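Local coordinates for uncharacterized protein (PDB 3PU6) that is of undetermined function but probably acts as a hydrogenase maturation protease, an endopeptidase that activates its target enzyme, at residues I59-A64 against S105-L110. Sequence-based numbering, arbitrary orientation.
Sequences IVVADA and SKTIFL
V61 pairs with F109 in the register of two parallel strands, 58-66 and 106-114, in the core of a mixed sheet flanked by helices, and their side chains lie on the same face. Five backbone bonds alternate in direction, as parallel pairing requires. I59 and V61 each give and accept one, as do I108 and L110; K106 O accepts from I59 N, and D63 N gives the last, to L110 O. The bond from I108 N to I59 O is 2.8 Å, with an N-H...O angle of 169°; that from L110 N to V61 O is 3.1 Å, its donor tilted 30° from the carbonyl plane.

F109 can be followed outward from CB, which meets no atom of 59-64 within 4.2 Å. CG stands anti to the backbone N (chi1 -178°), and beyond it the ring leans obliquely towards V61 and D63: CD1 lies 3.6 Å from V61 O and 4.0 Å from V61 CG1, while CE1 is 4.1 Å from V61 O and 4.3 Å from D63 CB. The ring also touches L78. On the other side of the sheet V60 CG2 packs on I108 CB at 4.1 Å and V60 CG1 on L110 CB at 4.2 Å, with I141 and L144 of helix 128-147 beneath. Helix 94-103 packs through L100 on V61 and T107. Carbonyls and amides thus pair between two mostly apolar faces; nine of ten touching residues are buried, consistent with backbone bonds largely shielded from water.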
loop_
_atom_site.group_PDB
_atom_site.type_symbol
_atom_site.label_atom_id
_atom_site.label_comp_id
_atom_site.label_asym_id
_atom_site.label_seq_id
_atom_site.Cartn_x
_atom_site.Cartn_y
_atom_site.Cartn_z
ATOM N N ILE A 59 6.249 4.561 6.533
ATOM C CA ILE A 59 5.978 3.651 5.430
ATOM C C ILE A 59 4.522 3.193 5.454
ATOM O O ILE A 59 4.064 2.560 6.396
ATOM C CB ILE A 59 6.860 2.380 5.477
ATOM C CG1 ILE A 59 8.339 2.749 5.483
ATOM C CG2 ILE A 59 6.518 1.462 4.314
ATOM C CD1 ILE A 59 9.243 1.588 5.779
ATOM N N VAL A 60 3.800 3.529 4.403
ATOM C CA VAL A 60 2.520 2.927 4.152
ATOM C C VAL A 60 2.715 1.859 3.088
ATOM O O VAL A 60 3.240 2.133 2.002
ATOM C CB VAL A 60 1.509 3.957 3.660
ATOM C CG1 VAL A 60 0.246 3.271 3.201
ATOM C CG2 VAL A 60 1.203 4.943 4.765
ATOM N N VAL A 61 2.310 0.634 3.423
ATOM C CA VAL A 61 2.348 -0.485 2.494
ATOM C C VAL A 61 0.918 -0.804 2.091
ATOM O O VAL A 61 0.129 -1.198 2.919
ATOM C CB VAL A 61 3.089 -1.729 3.098
ATOM C CG1 VAL A 61 2.563 -2.078 4.473
ATOM C CG2 VAL A 61 2.995 -2.926 2.173
ATOM N N ALA A 62 0.588 -0.593 0.823
ATOM C CA ALA A 62 -0.753 -0.847 0.319
ATOM C C ALA A 62 -0.854 -2.104 -0.561
ATOM O O ALA A 62 0.048 -2.403 -1.341
ATOM C CB ALA A 62 -1.248 0.350 -0.437
ATOM N N ASP A 63 -1.974 -2.821 -0.439
ATOM C CA ASP A 63 -2.177 -4.080 -1.160
ATOM C C ASP A 63 -3.647 -4.362 -1.389
ATOM O O ASP A 63 -4.485 -3.940 -0.615
ATOM C CB ASP A 63 -1.570 -5.262 -0.391
ATOM C CG ASP A 63 -1.241 -6.434 -1.307
ATOM O OD1 ASP A 63 -1.411 -6.278 -2.544
ATOM O OD2 ASP A 63 -0.804 -7.504 -0.806
ATOM N N ALA A 64 -3.955 -5.081 -2.462
ATOM C CA ALA A 64 -5.273 -5.672 -2.628
ATOM C C ALA A 64 -5.433 -6.772 -1.590
ATOM O O ALA A 64 -4.473 -7.461 -1.248
ATOM C CB ALA A 64 -5.428 -6.253 -4.021
ATOM N N SER A 105 9.539 2.451 12.352
ATOM C CA SER A 105 8.552 2.288 13.427
ATOM C C SER A 105 7.116 2.587 12.959
ATOM O O SER A 105 6.193 1.791 13.197
ATOM C CB SER A 105 8.907 3.187 14.607
ATOM O OG SER A 105 8.903 4.550 14.215
ATOM N N LYS A 106 6.935 3.735 12.307
ATOM C CA LYS A 106 5.672 4.040 11.653
ATOM C C LYS A 106 5.440 3.230 10.382
ATOM O O LYS A 106 5.415 3.795 9.290
ATOM C CB LYS A 106 5.581 5.506 11.287
ATOM C CG LYS A 106 4.902 6.362 12.317
ATOM C CD LYS A 106 3.641 5.706 12.858
ATOM C CE LYS A 106 3.005 6.606 13.906
ATOM N NZ LYS A 106 2.013 5.868 14.725
ATOM N N THR A 107 5.253 1.918 10.525
ATOM C CA THR A 107 4.771 1.107 9.422
ATOM C C THR A 107 3.261 0.952 9.473
ATOM O O THR A 107 2.712 0.303 10.361
ATOM C CB THR A 107 5.380 -0.303 9.399
ATOM O OG1 THR A 107 6.807 -0.207 9.321
ATOM C CG2 THR A 107 4.852 -1.076 8.185
ATOM N N ILE A 108 2.598 1.525 8.487
ATOM C CA ILE A 108 1.163 1.471 8.409
ATOM C C ILE A 108 0.716 0.564 7.278
ATOM O O ILE A 108 1.192 0.702 6.160
ATOM C CB ILE A 108 0.596 2.894 8.212
ATOM C CG1 ILE A 108 0.820 3.717 9.487
ATOM C CG2 ILE A 108 -0.873 2.841 7.825
ATOM C CD1 ILE A 108 1.094 5.154 9.229
ATOM N N PHE A 109 -0.199 -0.364 7.570
ATOM C CA PHE A 109 -0.824 -1.189 6.529
ATOM C C PHE A 109 -2.112 -0.570 5.997
ATOM O O PHE A 109 -2.913 -0.061 6.760
ATOM C CB PHE A 109 -1.080 -2.641 6.997
ATOM C CG PHE A 109 -1.687 -3.524 5.922
ATOM C CD1 PHE A 109 -0.913 -4.025 4.887
ATOM C CD2 PHE A 109 -3.045 -3.806 5.918
ATOM C CE1 PHE A 109 -1.491 -4.801 3.870
ATOM C CE2 PHE A 109 -3.621 -4.583 4.911
ATOM C CZ PHE A 109 -2.850 -5.075 3.890
ATOM N N LEU A 110 -2.294 -0.614 4.682
ATOM C CA LEU A 110 -3.530 -0.186 4.037
ATOM C C LEU A 110 -4.075 -1.252 3.088
ATOM O O LEU A 110 -3.604 -1.371 1.960
ATOM C CB LEU A 110 -3.291 1.097 3.249
ATOM C CG LEU A 110 -4.506 1.884 2.726
ATOM C CD1 LEU A 110 -4.067 3.246 2.248
ATOM C CD2 LEU A 110 -5.251 1.162 1.619
#